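Local structure of TCR beta chain (Gallus gallus, 6LIR) at residues 129-134 / 190-195; 144-149 / 170-175; 16-21 / 105-110. The protein pairs with the TCR alpha chain to form the chicken alpha-beta T-cell receptor, which probably recognises antigen peptides presented by MHC molecules. All blocks are in the same frame, centred on the assembly; numbering follows the deposited sequence.

Contact 1: 129-134 / 190-195; sequences QEIQEK and QEWFNP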
loop_
_atom_site.group_PDB
_atom_site.type_symbol
_atom_site.label_atom_id
_atom_site.label_comp_id
_atom_site.label_asym_id
_atom_site.label_seq_id
_atom_site.Cartn_x
_atom_site.Cartn_y
_atom_site.Cartn_z
ATOM N N GLN B 129 15.799 8.370 -24.944
ATOM C CA GLN B 129 16.930 7.455 -24.850
ATOM C C GLN B 129 16.519 6.131 -24.212
ATOM O O GLN B 129 16.931 5.063 -24.681
ATOM C CB GLN B 129 18.073 8.101 -24.071
ATOM C CG GLN B 129 19.377 7.333 -24.169
ATOM C CD GLN B 129 20.427 7.851 -23.214
ATOM O OE1 GLN B 129 20.302 8.953 -22.676
ATOM N NE2 GLN B 129 21.470 7.057 -22.989
ATOM N N GLU B 130 15.741 6.176 -23.123
ATOM C CA GLU B 130 15.233 4.936 -22.537
ATOM C C GLU B 130 14.442 4.137 -23.566
ATOM O O GLU B 130 14.634 2.924 -23.711
ATOM C CB GLU B 130 14.358 5.226 -21.311
ATOM C CG GLU B 130 13.612 3.980 -20.799
ATOM C CD GLU B 130 12.543 4.280 -19.741
ATOM O OE1 GLU B 130 12.338 3.429 -18.848
ATOM O OE2 GLU B 130 11.909 5.355 -19.797
ATOM N N ILE B 131 13.546 4.812 -24.292
ATOM C CA ILE B 131 12.730 4.146 -25.306
ATOM C C ILE B 131 13.613 3.416 -26.313
ATOM O O ILE B 131 13.348 2.267 -26.681
ATOM C CB ILE B 131 11.811 5.167 -26.003
ATOM C CG1 ILE B 131 10.800 5.741 -25.010
ATOM C CG2 ILE B 131 11.097 4.528 -27.176
ATOM C CD1 ILE B 131 10.042 6.947 -25.539
ATOM N N GLN B 132 14.654 4.088 -26.804
ATOM C CA GLN B 132 15.557 3.448 -27.757
ATOM C C GLN B 132 16.355 2.319 -27.109
ATOM O O GLN B 132 16.456 1.220 -27.668
ATOM C CB GLN B 132 16.487 4.487 -28.382
ATOM C CG GLN B 132 15.748 5.439 -29.306
ATOM C CD GLN B 132 16.555 6.668 -29.676
ATOM O OE1 GLN B 132 16.078 7.794 -29.543
ATOM N NE2 GLN B 132 17.775 6.457 -30.162
ATOM N N GLU B 133 16.964 2.581 -25.948
ATOM C CA GLU B 133 17.836 1.584 -25.324
ATOM C C GLU B 133 17.053 0.385 -24.798
ATOM O O GLU B 133 17.470 -0.766 -24.981
ATOM C CB GLU B 133 18.645 2.223 -24.196
ATOM C CG GLU B 133 19.671 3.237 -24.663
ATOM C CD GLU B 133 20.364 3.930 -23.507
ATOM O OE1 GLU B 133 20.034 3.615 -22.344
ATOM O OE2 GLU B 133 21.240 4.786 -23.759
ATOM N N LYS B 134 15.932 0.632 -24.109
ATOM C CA LYS B 134 15.206 -0.424 -23.412
ATOM C C LYS B 134 13.919 -0.860 -24.098
ATOM O O LYS B 134 13.284 -1.812 -23.628
ATOM C CB LYS B 134 14.859 0.022 -21.983
ATOM C CG LYS B 134 16.010 0.646 -21.217
ATOM C CD LYS B 134 17.087 -0.374 -20.913
ATOM C CE LYS B 134 18.128 0.210 -19.976
ATOM N NZ LYS B 134 19.122 -0.805 -19.531
ATOM N N GLN B 190 5.904 -0.112 -28.045
ATOM C CA GLN B 190 4.740 -0.227 -28.929
ATOM C C GLN B 190 3.510 0.453 -28.332
ATOM O O GLN B 190 2.749 1.120 -29.045
ATOM C CB GLN B 190 4.448 -1.691 -29.272
ATOM C CG GLN B 190 4.663 -2.712 -28.174
ATOM C CD GLN B 190 6.105 -3.186 -28.118
ATOM O OE1 GLN B 190 6.961 -2.520 -27.535
ATOM N NE2 GLN B 190 6.389 -4.321 -28.752
ATOM N N GLU B 191 3.302 0.306 -27.019
ATOM C CA GLU B 191 2.134 0.922 -26.401
ATOM C C GLU B 191 2.321 2.427 -26.273
ATOM O O GLU B 191 1.345 3.179 -26.345
ATOM C CB GLU B 191 1.861 0.298 -25.029
ATOM C CG GLU B 191 0.590 0.835 -24.376
ATOM C CD GLU B 191 0.219 0.161 -23.054
ATOM O OE1 GLU B 191 1.001 -0.664 -22.537
ATOM O OE2 GLU B 191 -0.876 0.467 -22.526
ATOM N N TRP B 192 3.564 2.884 -26.108
ATOM C CA TRP B 192 3.809 4.319 -25.997
ATOM C C TRP B 192 3.640 5.015 -27.343
ATOM O O TRP B 192 3.158 6.152 -27.401
ATOM C CB TRP B 192 5.205 4.591 -25.439
ATOM C CG TRP B 192 5.609 6.030 -25.600
ATOM C CD1 TRP B 192 6.596 6.523 -26.406
ATOM C CD2 TRP B 192 5.014 7.165 -24.956
ATOM N NE1 TRP B 192 6.659 7.892 -26.294
ATOM C CE2 TRP B 192 5.700 8.311 -25.412
ATOM C CE3 TRP B 192 3.976 7.322 -24.033
ATOM C CZ2 TRP B 192 5.376 9.597 -24.978
ATOM C CZ3 TRP B 192 3.654 8.601 -23.604
ATOM C CH2 TRP B 192 4.354 9.721 -24.075
ATOM N N PHE B 193 4.039 4.362 -28.437
ATOM C CA PHE B 193 4.019 4.997 -29.757
ATOM C C PHE B 193 2.654 4.776 -30.410
ATOM O O PHE B 193 2.497 4.087 -31.418
ATOM C CB PHE B 193 5.151 4.462 -30.623
ATOM C CG PHE B 193 6.477 5.099 -30.336
ATOM C CD1 PHE B 193 6.628 6.474 -30.389
ATOM C CD2 PHE B 193 7.573 4.321 -30.004
ATOM C CE1 PHE B 193 7.848 7.063 -30.120
ATOM C CE2 PHE B 193 8.794 4.904 -29.733
ATOM C CZ PHE B 193 8.932 6.277 -29.790
ATOM N N ASN B 194 1.654 5.402 -29.798
ATOM C CA ASN B 194 0.280 5.425 -30.271
ATOM C C ASN B 194 -0.334 6.734 -29.790
ATOM O O ASN B 194 -0.620 6.882 -28.593
ATOM C CB ASN B 194 -0.493 4.214 -29.741
ATOM C CG ASN B 194 -1.879 4.073 -30.355
ATOM O OD1 ASN B 194 -2.455 5.036 -30.868
ATOM N ND2 ASN B 194 -2.427 2.864 -30.292
ATOM N N PRO B 195 -0.552 7.706 -30.680
ATOM C CA PRO B 195 -1.064 9.012 -30.235
ATOM C C PRO B 195 -2.515 8.988 -29.788
ATOM O O PRO B 195 -3.028 10.029 -29.362
ATOM C CB PRO B 195 -0.882 9.900 -31.477
ATOM C CG PRO B 195 -0.879 8.947 -32.629
ATOM C CD PRO B 195 -0.257 7.676 -32.124
#
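This is a small apolar contact at one end of the constant domain, where Ile131 of helix 128-134 meets Trp192 and Phe193 at the finish of helix 189-192. Ile131 works with two branches. Its delta methyl CD1 approaches the pyrrole part of the indole obliquely, 3.6 Å from Trp192 CD1 and just as near NE1; the two side chains cross at about a right angle. CG2, set anti to the backbone N by chi1 of -65°, meets the far end of the other ring, 3.5 Å from Phe193 CE2. Both helices are connections of the immunoglobulin C1-type sandwich: the first leads from strand 120-124 into 136-146, the second from 178-188 toward 198-207. Phe193 leaves the helix as the centre of an inverse gamma turn, and Trp192 CD1 stands 3.9 Å above the centre of one face of its ring. Cutting Ile131 back to an alanine is likely to open a gap beside both rings and leave the Phe193 ring freer to turn. Trp192 is also packed on Ala137 and Leu139, while Glu133 and Lys134, on the same helix as Ile131, bond to the TCR alpha chain.

Contact 2: 144-149 / 170-175; sequences SGFFPD and EISTSN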
loop_
_atom_site.group_PDB
_atom_site.type_symbol
_atom_site.label_atom_id
_atom_site.label_comp_id
_atom_site.label_asym_id
_atom_site.label_seq_id
_atom_site.Cartn_x
_atom_site.Cartn_y
_atom_site.Cartn_z
ATOM N N SER B 144 3.213 16.723 -5.740
ATOM C CA SER B 144 4.022 17.430 -4.762
ATOM C C SER B 144 3.268 18.656 -4.273
ATOM O O SER B 144 2.297 19.104 -4.888
ATOM C CB SER B 144 5.375 17.847 -5.352
ATOM O OG SER B 144 5.199 18.508 -6.594
ATOM N N GLY B 145 3.742 19.207 -3.160
ATOM C CA GLY B 145 3.172 20.420 -2.624
ATOM C C GLY B 145 2.017 20.225 -1.668
ATOM O O GLY B 145 1.440 21.222 -1.217
ATOM N N PHE B 146 1.655 18.985 -1.344
ATOM C CA PHE B 146 0.413 18.730 -0.629
ATOM C C PHE B 146 0.653 18.486 0.858
ATOM O O PHE B 146 1.746 18.113 1.292
ATOM C CB PHE B 146 -0.338 17.542 -1.243
ATOM C CG PHE B 146 0.439 16.253 -1.249
ATOM C CD1 PHE B 146 0.410 15.403 -0.155
ATOM C CD2 PHE B 146 1.174 15.876 -2.361
ATOM C CE1 PHE B 146 1.109 14.213 -0.163
ATOM C CE2 PHE B 146 1.875 14.687 -2.376
ATOM C CZ PHE B 146 1.844 13.854 -1.275
ATOM N N PHE B 147 -0.404 18.725 1.640
ATOM C CA PHE B 147 -0.458 18.535 3.082
ATOM C C PHE B 147 -1.895 18.173 3.440
ATOM O O PHE B 147 -2.822 18.865 2.984
ATOM C CB PHE B 147 -0.017 19.777 3.857
ATOM C CG PHE B 147 0.147 19.537 5.328
ATOM C CD1 PHE B 147 1.320 18.996 5.827
ATOM C CD2 PHE B 147 -0.876 19.835 6.210
ATOM C CE1 PHE B 147 1.471 18.764 7.179
ATOM C CE2 PHE B 147 -0.731 19.606 7.564
ATOM C CZ PHE B 147 0.443 19.070 8.050
ATOM N N PRO B 148 -2.127 17.117 4.240
ATOM C CA PRO B 148 -1.129 16.311 4.950
ATOM C C PRO B 148 -0.520 15.183 4.120
ATOM O O PRO B 148 -0.714 15.127 2.907
ATOM C CB PRO B 148 -1.918 15.740 6.135
ATOM C CG PRO B 148 -3.370 15.880 5.774
ATOM C CD PRO B 148 -3.493 16.627 4.482
ATOM N N ASP B 149 0.217 14.296 4.797
ATOM C CA ASP B 149 1.060 13.323 4.111
ATOM C C ASP B 149 0.287 12.301 3.287
ATOM O O ASP B 149 0.878 11.682 2.396
ATOM C CB ASP B 149 1.923 12.581 5.131
ATOM C CG ASP B 149 1.101 11.719 6.066
ATOM O OD1 ASP B 149 -0.040 12.111 6.384
ATOM O OD2 ASP B 149 1.595 10.648 6.481
ATOM N N GLU B 170 4.633 3.724 -1.587
ATOM C CA GLU B 170 3.682 3.441 -0.522
ATOM C C GLU B 170 3.625 4.562 0.508
ATOM O O GLU B 170 2.598 4.730 1.175
ATOM C CB GLU B 170 4.015 2.097 0.130
ATOM C CG GLU B 170 3.654 0.917 -0.770
ATOM C CD GLU B 170 3.771 -0.431 -0.082
ATOM O OE1 GLU B 170 4.668 -1.213 -0.459
ATOM O OE2 GLU B 170 2.961 -0.714 0.826
ATOM N N ILE B 171 4.695 5.341 0.643
ATOM C CA ILE B 171 4.808 6.349 1.690
ATOM C C ILE B 171 5.293 7.658 1.080
ATOM O O ILE B 171 6.140 7.666 0.179
ATOM C CB ILE B 171 5.738 5.878 2.835
ATOM C CG1 ILE B 171 5.510 6.715 4.096
ATOM C CG2 ILE B 171 7.197 5.916 2.420
ATOM C CD1 ILE B 171 6.038 6.070 5.361
ATOM N N SER B 172 4.709 8.761 1.541
ATOM C CA SER B 172 5.065 10.089 1.064
ATOM C C SER B 172 6.466 10.483 1.515
ATOM O O SER B 172 6.944 10.070 2.576
ATOM C CB SER B 172 4.057 11.124 1.564
ATOM O OG SER B 172 2.752 10.831 1.101
ATOM N N THR B 173 7.125 11.292 0.690
ATOM C CA THR B 173 8.448 11.827 0.986
ATOM C C THR B 173 8.297 13.245 1.526
ATOM O O THR B 173 7.687 14.101 0.876
ATOM C CB THR B 173 9.327 11.828 -0.264
ATOM O OG1 THR B 173 9.606 10.477 -0.655
ATOM C CG2 THR B 173 10.630 12.559 0.005
ATOM N N SER B 174 8.822 13.481 2.726
ATOM C CA SER B 174 8.772 14.802 3.339
ATOM C C SER B 174 9.786 15.722 2.668
ATOM O O SER B 174 10.989 15.452 2.705
ATOM C CB SER B 174 9.046 14.707 4.837
ATOM O OG SER B 174 9.234 15.993 5.405
ATOM N N ASN B 175 9.309 16.809 2.068
ATOM C CA ASN B 175 10.165 17.787 1.392
ATOM C C ASN B 175 9.992 19.126 2.099
ATOM O O ASN B 175 9.112 19.912 1.740
ATOM C CB ASN B 175 9.835 17.919 -0.090
ATOM C CG ASN B 175 9.398 16.621 -0.709
ATOM O OD1 ASN B 175 8.239 16.234 -0.592
ATOM N ND2 ASN B 175 10.314 15.947 -1.393
#
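Ser172 points its hydroxyl at two things in segment 144-149: the backbone oxygen of Asp149 and the rim of the Phe146 ring. The hydroxyl donates to the carbonyl, with Ser172 OG modelled 2.4 Å from Asp149 O, so short that the modelled length is doubtful. Chi1 of -60° sets OG anti to the carbonyl carbon of Ser172 and sends it across to the other segment. The side chains of Asp149 and Ser172 come no nearer than CB to CB, 4.4 Å, and the bond is made to the aspartate's main chain; its carboxylate turns to a salt bridge with Arg106 of the variable domain.

Phe146 stands edge-on to this pair. With chi1 at 59°, CG sits between the backbone N and the carbonyl carbon, and the ring is turned so that Ser172 OG lies near its plane, 4.0 Å from Phe146 CZ. Two carbonyl oxygens share the same plane: Pro148 O is 3.3 Å from Phe146 CD1, and Asp149 O is 3.6 Å from CE1. The segment holds a G1 beta bulge, where Gly145 and Phe146 both face Tyr179, and then the cis peptide before Pro148, a feature familiar from immunoglobulin constant domains. Pro148 CB lies over the centre of one face of the Phe147 ring.

The chemistry fits a weakly polar arrangement. The Phe146 rim, whose hydrogens would carry slight positive charge, faces three oxygens, and the serine hydroxyl probably gives one of them, Asp149 O, a donor, which would tie the segment to the approach of strand 173-175.

Contact 3: 16-21 / 105-110; sequences ATLSCR and TRLTVL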
loop_
_atom_site.group_PDB
_atom_site.type_symbol
_atom_site.label_atom_id
_atom_site.label_comp_id
_atom_site.label_asym_id
_atom_site.label_seq_id
_atom_site.Cartn_x
_atom_site.Cartn_y
_atom_site.Cartn_z
ATOM N N ALA B 16 -16.893 13.533 14.190
ATOM C CA ALA B 16 -17.030 12.943 12.868
ATOM C C ALA B 16 -17.494 11.508 13.018
ATOM O O ALA B 16 -17.221 10.853 14.028
ATOM C CB ALA B 16 -15.717 12.996 12.081
ATOM N N THR B 17 -18.180 11.024 11.990
ATOM C CA THR B 17 -18.673 9.659 11.940
ATOM C C THR B 17 -18.086 8.960 10.724
ATOM O O THR B 17 -18.173 9.476 9.604
ATOM C CB THR B 17 -20.203 9.631 11.879
ATOM O OG1 THR B 17 -20.737 10.106 13.120
ATOM C CG2 THR B 17 -20.707 8.218 11.615
ATOM N N LEU B 18 -17.469 7.803 10.950
ATOM C CA LEU B 18 -17.113 6.895 9.871
ATOM C C LEU B 18 -18.155 5.790 9.846
ATOM O O LEU B 18 -18.409 5.140 10.868
ATOM C CB LEU B 18 -15.717 6.301 10.066
ATOM C CG LEU B 18 -14.496 7.213 9.931
ATOM C CD1 LEU B 18 -13.210 6.433 10.216
ATOM C CD2 LEU B 18 -14.449 7.844 8.554
ATOM N N SER B 19 -18.755 5.578 8.688
ATOM C CA SER B 19 -19.839 4.624 8.552
ATOM C C SER B 19 -19.421 3.516 7.603
ATOM O O SER B 19 -18.992 3.784 6.480
ATOM C CB SER B 19 -21.120 5.315 8.075
ATOM O OG SER B 19 -21.446 6.413 8.914
ATOM N N CYS B 20 -19.548 2.280 8.061
ATOM C CA CYS B 20 -19.226 1.112 7.260
ATOM C C CYS B 20 -20.499 0.430 6.787
ATOM O O CYS B 20 -21.460 0.284 7.550
ATOM C CB CYS B 20 -18.376 0.123 8.053
ATOM S SG CYS B 20 -18.073 -1.433 7.206
ATOM N N ARG B 21 -20.502 0.021 5.524
ATOM C CA ARG B 21 -21.691 -0.534 4.899
ATOM C C ARG B 21 -21.319 -1.834 4.218
ATOM O O ARG B 21 -20.351 -1.884 3.450
ATOM C CB ARG B 21 -22.309 0.437 3.887
ATOM C CG ARG B 21 -22.730 1.756 4.493
ATOM C CD ARG B 21 -22.835 2.858 3.448
ATOM N NE ARG B 21 -22.858 4.174 4.078
ATOM C CZ ARG B 21 -23.941 4.730 4.605
ATOM N NH1 ARG B 21 -25.105 4.094 4.571
ATOM N NH2 ARG B 21 -23.861 5.929 5.164
ATOM N N THR B 105 -9.952 3.363 5.801
ATOM C CA THR B 105 -10.137 4.805 5.800
ATOM C C THR B 105 -8.902 5.423 6.431
ATOM O O THR B 105 -8.586 5.131 7.590
ATOM C CB THR B 105 -11.378 5.212 6.599
ATOM O OG1 THR B 105 -12.552 4.628 6.020
ATOM C CG2 THR B 105 -11.520 6.730 6.619
ATOM N N ARG B 106 -8.212 6.277 5.685
ATOM C CA ARG B 106 -7.077 6.990 6.243
ATOM C C ARG B 106 -7.583 8.300 6.823
ATOM O O ARG B 106 -8.076 9.166 6.093
ATOM C CB ARG B 106 -5.988 7.260 5.212
ATOM C CG ARG B 106 -4.921 8.195 5.765
ATOM C CD ARG B 106 -3.836 7.435 6.513
ATOM N NE ARG B 106 -2.566 8.158 6.535
ATOM C CZ ARG B 106 -2.063 8.753 7.612
ATOM N NH1 ARG B 106 -2.723 8.717 8.766
ATOM N NH2 ARG B 106 -0.898 9.386 7.538
ATOM N N LEU B 107 -7.465 8.431 8.136
ATOM C CA LEU B 107 -7.947 9.588 8.865
ATOM C C LEU B 107 -6.746 10.336 9.417
ATOM O O LEU B 107 -5.857 9.731 10.027
ATOM C CB LEU B 107 -8.881 9.155 9.999
ATOM C CG LEU B 107 -9.747 10.199 10.703
ATOM C CD1 LEU B 107 -11.114 9.616 11.012
ATOM C CD2 LEU B 107 -9.077 10.671 11.977
ATOM N N THR B 108 -6.717 11.642 9.192
ATOM C CA THR B 108 -5.674 12.507 9.721
ATOM C C THR B 108 -6.342 13.622 10.508
ATOM O O THR B 108 -7.256 14.281 10.002
ATOM C CB THR B 108 -4.803 13.091 8.600
ATOM O OG1 THR B 108 -4.476 12.065 7.654
ATOM C CG2 THR B 108 -3.515 13.671 9.165
ATOM N N VAL B 109 -5.895 13.830 11.741
ATOM C CA VAL B 109 -6.409 14.903 12.579
ATOM C C VAL B 109 -5.383 16.023 12.575
ATOM O O VAL B 109 -4.234 15.830 12.993
ATOM C CB VAL B 109 -6.696 14.421 14.007
ATOM C CG1 VAL B 109 -7.073 15.601 14.892
ATOM C CG2 VAL B 109 -7.800 13.383 14.000
ATOM N N LEU B 110 -5.791 17.186 12.089
ATOM C CA LEU B 110 -4.914 18.334 11.942
ATOM C C LEU B 110 -5.078 19.335 13.082
ATOM O O LEU B 110 -6.069 19.345 13.814
ATOM C CB LEU B 110 -5.148 19.016 10.593
ATOM C CG LEU B 110 -4.446 18.315 9.426
ATOM C CD1 LEU B 110 -4.172 19.294 8.299
ATOM C CD2 LEU B 110 -3.152 17.637 9.882
#
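Leu18 meets Thr105 and Leu107 with aliphatic groups alone, and neither segment contributes a ring. One flat group of these segments, the guanidinium of Arg106, lies on the side of its strand turned from Leu18: Thr108 OG1 lies 3.9 Å above one of its faces, offset toward the rim, while NH2 forms a salt bridge with Asp149 of the constant domain.

Across the contact Leu18 and Thr105 come tip to tip, with Leu18 CD2 3.7 Å from Thr105 CG2. The other branch, CD1, serves two neighbours: it is 4.0 Å from that same Thr105 methyl and 3.9 Å from Leu107 CD1, so a leucine fork straddles one methyl and brushes the next leucine, whose chain passes it at a slant. Thr105 presents its carbon branch because CG2 is anti to the backbone N (chi1 -61° for OG1). That leaves its hydroxyl to bond Pro5 O and Gln4 NE2, beside the strand.

Strands 16-21 and 100-110 belong to the two facing sheets of an immunoglobulin V-type sandwich, and no hydrogen bond runs between these segments; their nearest CA atoms, in Leu18 and Thr105, are 8.3 Å apart. Leu8, Trp31 and Tyr86 also touch Leu18, and two residues along its strand Cys20 forms the disulfide with Cys88 that joins the sheets.

All three touching residues are buried, and threonine behaves here as an amphipathic piece: its methyl joins the hydrocarbon filling between the sheets while its oxygen is satisfied by the stretch of chain just ahead of strand 7-11, so a polar side chain enters the core without bringing an unpaired hydroxyl.

How the contacts relate
From the N terminus, contact 3 comes first: strand 16-21 meets strand 100-110, closing most of the variable domain into one long loop and bringing its two sheets together. The chain then crosses to the constant domain, where contact 1 opens at helix 128-134. Contact 2 opens and closes within that span, joining 144-149 to 170-175, before 190-195 completes contact 1. These two lie at opposite ends of the constant sandwich, nearest atoms about 19 Å apart. Contact 2 also touches contact 3 across the domain boundary, where Phe147 packs on Leu110 and Pro148 on Thr108, so the variable and constant domains meet there, while contact 1 sits farthest from it.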